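PDB 7ML9: insecticidal protein from Brevibacillus laterosporus, which is active against the western corn rootworm and probably kills by forming beta-barrel pores in membranes, as relatives of the epsilon-toxin and MTX2 family do. Local coordinates for residues A[192-197]-A[306-311]; A[202-207]-A[283-288]. One frame throughout, in Å; residues are numbered along the deposited sequence.

Interaction 1: A[192-197]-A[306-311]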
# COMPACT_ATOMS: atom_id res chain seq x y z
N GLN A 192 27.08 1.01 27.54
CA GLN A 192 27.58 2.37 27.42
C GLN A 192 28.58 2.66 28.54
O GLN A 192 28.47 2.14 29.65
CB GLN A 192 26.44 3.39 27.48
CG GLN A 192 25.37 3.20 26.40
CD GLN A 192 25.96 3.25 25.00
OE1 GLN A 192 25.78 2.32 24.20
NE2 GLN A 192 26.67 4.33 24.69
N LYS A 193 29.55 3.52 28.23
CA LYS A 193 30.60 3.93 29.17
C LYS A 193 30.18 5.25 29.83
O LYS A 193 29.94 6.24 29.13
CB LYS A 193 31.94 4.09 28.44
CG LYS A 193 33.16 3.87 29.34
CD LYS A 193 33.95 2.61 28.95
CE LYS A 193 35.11 2.31 29.93
NZ LYS A 193 35.09 0.93 30.53
N ILE A 194 30.07 5.25 31.16
CA ILE A 194 29.61 6.40 31.93
C ILE A 194 30.72 6.83 32.89
O ILE A 194 31.27 5.99 33.62
CB ILE A 194 28.33 6.07 32.72
CG1 ILE A 194 27.28 5.44 31.80
CG2 ILE A 194 27.80 7.32 33.39
CD1 ILE A 194 26.82 6.36 30.72
N LYS A 195 31.03 8.13 32.91
CA LYS A 195 31.97 8.66 33.90
C LYS A 195 31.24 8.86 35.22
O LYS A 195 30.27 9.62 35.29
CB LYS A 195 32.60 9.97 33.41
CG LYS A 195 33.48 10.66 34.46
CD LYS A 195 34.57 11.53 33.82
CE LYS A 195 34.97 12.71 34.72
NZ LYS A 195 33.78 13.43 35.27
N VAL A 196 31.67 8.15 36.26
CA VAL A 196 31.07 8.26 37.59
C VAL A 196 32.14 8.76 38.55
O VAL A 196 33.13 8.06 38.81
CB VAL A 196 30.49 6.92 38.06
CG1 VAL A 196 29.75 7.10 39.38
CG2 VAL A 196 29.55 6.33 36.99
N PRO A 197 31.99 9.97 39.09
CA PRO A 197 33.05 10.53 39.95
C PRO A 197 33.19 9.80 41.28
O PRO A 197 32.24 9.21 41.82
CB PRO A 197 32.59 11.98 40.18
CG PRO A 197 31.66 12.28 39.04
CD PRO A 197 30.98 10.97 38.72
N GLN A 306 22.98 13.26 32.70
CA GLN A 306 23.35 12.96 31.33
C GLN A 306 22.21 12.15 30.71
O GLN A 306 21.50 11.42 31.42
CB GLN A 306 24.66 12.18 31.28
CG GLN A 306 25.25 11.93 29.91
CD GLN A 306 26.42 10.97 29.96
OE1 GLN A 306 26.79 10.49 31.04
NE2 GLN A 306 27.00 10.68 28.81
N GLU A 307 22.02 12.33 29.41
CA GLU A 307 21.13 11.47 28.62
C GLU A 307 21.87 11.05 27.36
O GLU A 307 22.63 11.83 26.79
CB GLU A 307 19.81 12.16 28.28
CG GLU A 307 18.90 12.31 29.48
CD GLU A 307 17.53 12.86 29.13
OE1 GLU A 307 17.34 13.30 27.99
OE2 GLU A 307 16.65 12.86 30.02
N ILE A 308 21.67 9.79 26.96
CA ILE A 308 22.36 9.21 25.82
C ILE A 308 21.33 8.53 24.93
O ILE A 308 20.55 7.71 25.40
CB ILE A 308 23.42 8.18 26.25
CG1 ILE A 308 24.23 8.67 27.45
CG2 ILE A 308 24.34 7.82 25.09
CD1 ILE A 308 25.28 7.68 27.88
N LYS A 309 21.35 8.87 23.64
CA LYS A 309 20.62 8.13 22.63
C LYS A 309 21.49 6.98 22.15
O LYS A 309 22.64 7.20 21.76
CB LYS A 309 20.23 9.04 21.46
CG LYS A 309 18.82 9.60 21.54
CD LYS A 309 18.26 9.82 20.15
CE LYS A 309 16.97 10.61 20.18
NZ LYS A 309 15.88 9.89 19.45
N VAL A 310 20.96 5.77 22.19
CA VAL A 310 21.71 4.56 21.90
C VAL A 310 21.02 3.83 20.75
O VAL A 310 19.81 3.58 20.83
CB VAL A 310 21.82 3.63 23.12
CG1 VAL A 310 22.52 2.33 22.75
CG2 VAL A 310 22.55 4.35 24.25
N PRO A 311 21.72 3.48 19.67
CA PRO A 311 21.09 2.70 18.60
C PRO A 311 20.83 1.28 19.07
O PRO A 311 21.67 0.67 19.73
CB PRO A 311 22.13 2.72 17.47
CG PRO A 311 23.20 3.70 17.90
CD PRO A 311 23.14 3.74 19.40
O HOH W 1 29.60 9.92 30.93
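Near one end of this elongated, aerolysin/epsilon-toxin-like beta fold, a two-stranded antiparallel sheet (123-126 with 193-196) faces the large mixed sheet, and residues 192-197 meet strand 303-323 of that sheet through side chains, as between the layers of a beta sandwich. No direct hydrogen bond joins 192-197 to 306-311: CA atoms of Gln192 and Val310 stand 8.4 Å apart, much farther than paired strands. Gln306, Ile308 and Val310, every second residue of their strand, point their CB atoms toward the smaller sheet. In the middle the two isoleucines cross obliquely and touch through their delta methyls, Ile194 CD1 to Ile308 CD1 at 3.5 Å, tighter than usual for carbons. Both have CG1 beside the backbone N, but beyond it the chains differ: Ile194 folds back (chi2 -64°), whereas Ile308 runs extended (chi2 -179°), sending its methyl to the other. Gln192 and Val310 reach toward each other tip to tip. The glutamine chain bends at chi2, so that Gln192 CG and CD each lie 3.7 Å from Val310 CG2. The layer is shared with strand 266-289, where Leu285 receives Gln192 and Ile287 receives Ile194. Backbone hydrogen bonds pair Ile194 with Leu125 and, just beyond the strand, Gln192 with Thr127. At the other end of the contact Gln306 is extended, CG anti to its backbone N (chi1 -173°), and its OE1 comes near both CG2 and CD1 of Ile194. A single water makes the polar link here, accepting from Lys195 N at 3.0 Å and donating to Gln306 OE1 at 2.9 Å.

Interaction 2: A[202-207]-A[283-288]. With EDO (1,2-ethanediol), chain I.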
# COMPACT_ATOMS: atom_id res chain seq x y z
N TYR A 202 25.42 6.50 40.77
CA TYR A 202 24.56 6.87 39.66
C TYR A 202 23.55 5.77 39.38
O TYR A 202 23.77 4.59 39.67
CB TYR A 202 25.38 7.15 38.40
CG TYR A 202 26.07 8.50 38.38
CD1 TYR A 202 25.97 9.39 39.44
CD2 TYR A 202 26.82 8.88 37.26
CE1 TYR A 202 26.60 10.62 39.41
CE2 TYR A 202 27.45 10.11 37.22
CZ TYR A 202 27.34 10.97 38.30
OH TYR A 202 27.95 12.19 38.25
N ARG A 203 22.40 6.18 38.85
CA ARG A 203 21.36 5.26 38.43
C ARG A 203 21.16 5.47 36.93
O ARG A 203 21.06 6.62 36.49
CB ARG A 203 20.06 5.53 39.18
CG ARG A 203 18.96 4.56 38.91
CD ARG A 203 17.89 4.69 39.97
NE ARG A 203 16.96 5.77 39.68
CZ ARG A 203 16.18 6.35 40.58
NH1 ARG A 203 16.23 5.96 41.85
NH2 ARG A 203 15.36 7.33 40.21
N VAL A 204 21.16 4.38 36.17
CA VAL A 204 20.88 4.43 34.73
C VAL A 204 19.48 3.87 34.51
O VAL A 204 19.22 2.71 34.85
CB VAL A 204 21.90 3.63 33.92
CG1 VAL A 204 21.63 3.81 32.42
CG2 VAL A 204 23.30 4.07 34.27
N LEU A 205 18.58 4.69 33.96
CA LEU A 205 17.25 4.27 33.55
C LEU A 205 17.20 4.18 32.03
O LEU A 205 17.70 5.08 31.34
CB LEU A 205 16.17 5.23 34.02
CG LEU A 205 16.04 5.69 35.47
CD1 LEU A 205 14.78 6.52 35.64
CD2 LEU A 205 15.97 4.53 36.38
N ALA A 206 16.58 3.12 31.50
CA ALA A 206 16.53 2.89 30.06
C ALA A 206 15.08 2.95 29.58
O ALA A 206 14.17 2.44 30.25
CB ALA A 206 17.14 1.53 29.68
N TYR A 207 14.89 3.58 28.42
CA TYR A 207 13.59 3.69 27.79
C TYR A 207 13.71 3.33 26.32
O TYR A 207 14.67 3.72 25.65
CB TYR A 207 13.02 5.11 27.91
CG TYR A 207 12.79 5.55 29.33
CD1 TYR A 207 13.84 6.06 30.09
CD2 TYR A 207 11.54 5.47 29.91
CE1 TYR A 207 13.64 6.48 31.39
CE2 TYR A 207 11.33 5.89 31.22
CZ TYR A 207 12.39 6.39 31.95
OH TYR A 207 12.20 6.80 33.25
N PHE A 283 17.10 3.42 21.94
CA PHE A 283 17.03 3.58 23.38
C PHE A 283 17.54 4.96 23.78
O PHE A 283 18.49 5.47 23.18
CB PHE A 283 17.85 2.51 24.12
CG PHE A 283 17.22 1.14 24.14
CD1 PHE A 283 16.27 0.81 25.09
CD2 PHE A 283 17.59 0.18 23.20
CE1 PHE A 283 15.70 -0.48 25.11
CE2 PHE A 283 17.03 -1.09 23.21
CZ PHE A 283 16.09 -1.42 24.17
N ILE A 284 16.91 5.55 24.79
CA ILE A 284 17.48 6.68 25.52
C ILE A 284 17.82 6.21 26.93
O ILE A 284 16.97 5.63 27.62
CB ILE A 284 16.52 7.88 25.53
CG1 ILE A 284 17.12 9.04 26.34
CG2 ILE A 284 15.15 7.49 26.04
CD1 ILE A 284 16.72 10.42 25.81
N LEU A 285 19.07 6.44 27.34
CA LEU A 285 19.52 6.20 28.71
C LEU A 285 19.56 7.52 29.47
O LEU A 285 20.13 8.50 28.99
CB LEU A 285 20.90 5.55 28.74
CG LEU A 285 21.07 4.22 28.01
CD1 LEU A 285 22.42 3.60 28.34
CD2 LEU A 285 19.94 3.30 28.38
N LYS A 286 18.93 7.53 30.63
CA LYS A 286 18.87 8.69 31.51
C LYS A 286 19.72 8.39 32.74
O LYS A 286 19.49 7.39 33.43
CB LYS A 286 17.42 8.97 31.87
CG LYS A 286 17.14 10.05 32.88
CD LYS A 286 15.70 9.88 33.36
CE LYS A 286 14.90 11.16 33.29
NZ LYS A 286 14.26 11.47 34.60
N ILE A 287 20.72 9.24 33.00
CA ILE A 287 21.68 9.04 34.09
C ILE A 287 21.32 9.97 35.24
O ILE A 287 21.30 11.19 35.06
CB ILE A 287 23.11 9.30 33.62
CG1 ILE A 287 23.39 8.61 32.29
CG2 ILE A 287 24.11 8.92 34.72
CD1 ILE A 287 23.22 7.12 32.33
N GLU A 288 21.06 9.40 36.41
CA GLU A 288 20.67 10.17 37.59
C GLU A 288 21.70 10.03 38.69
O GLU A 288 22.20 8.93 38.96
CB GLU A 288 19.31 9.73 38.12
CG GLU A 288 18.14 10.00 37.20
CD GLU A 288 16.81 9.56 37.79
OE1 GLU A 288 16.83 8.80 38.79
OE2 GLU A 288 15.76 9.98 37.27
C1 EDO I . 18.05 2.07 42.24
O1 EDO I . 17.95 1.09 41.20
C2 EDO I . 16.66 2.44 42.75
O2 EDO I . 16.56 3.87 42.74
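Strands 202-207 and 283-288 are antiparallel neighbours (158° between directions) in the large sheet of this aerolysin-type beta fold. Six backbone hydrogen bonds join them, two in each of the hydrogen-bonded pairs Arg203-Glu288, Leu205-Lys286 and Tyr207-Ile284; the last are the least straight. Glu288 stands on the same sheet face as Arg203, Leu205 and Lys286. Its CB lies 3.9 Å from Arg203 O, CG is turned beside its own backbone N (chi1 -66°), and the extended chain carries CD up alongside the arginine. There OE1 makes a salt bridge to Arg203 NH2 at 2.5 Å, with the carboxylate and guanidinium planes 49° apart. OE2 rests 3.9 Å from Leu205 CD1 and takes a weak, salt-bridging hydrogen bond from Lys286 NZ at 3.4 Å. With a cation on each oxygen, the buried carboxylate is probably kept ionised. On the opposite face Val204, Ala206, Leu285 and Ile287 pack together, and Phe130 of strand 130-147 lies against the first three. Ile287 CD1 touches both Val204 methyls, CG2 at 3.6 Å being the nearer, while Leu285 CD2 meets Ala206 CB at the same distance. The arginine's other terminal nitrogen donates to a 1,2-ethanediol, probably from the crystallisation liquor, in a very short contact of 2.3 Å between Arg203 NH1 and EDO O2.

From the N terminus, the chain passes first through 192-197 on the short strand 193-196, then turns directly into strand 201-229, which carries 202-207. It travels on through strand 238-241 and helix 242-252 before 283-288 returns beside 202-207, where interaction 2 closes its loop. Strand 303-323 follows, and 306-311 closes the wider loop of interaction 1, inside which interaction 2 is nested. The centres of the two interactions lie about 8 Å apart. Backbone contacts join 306-311 to 283-288, with probable hydrogen bonds from Val310 N to Phe283 O and from Leu285 N to Ile308 O. Interaction 2 thus works within the large sheet, while interaction 1 packs the two-stranded sheet against it.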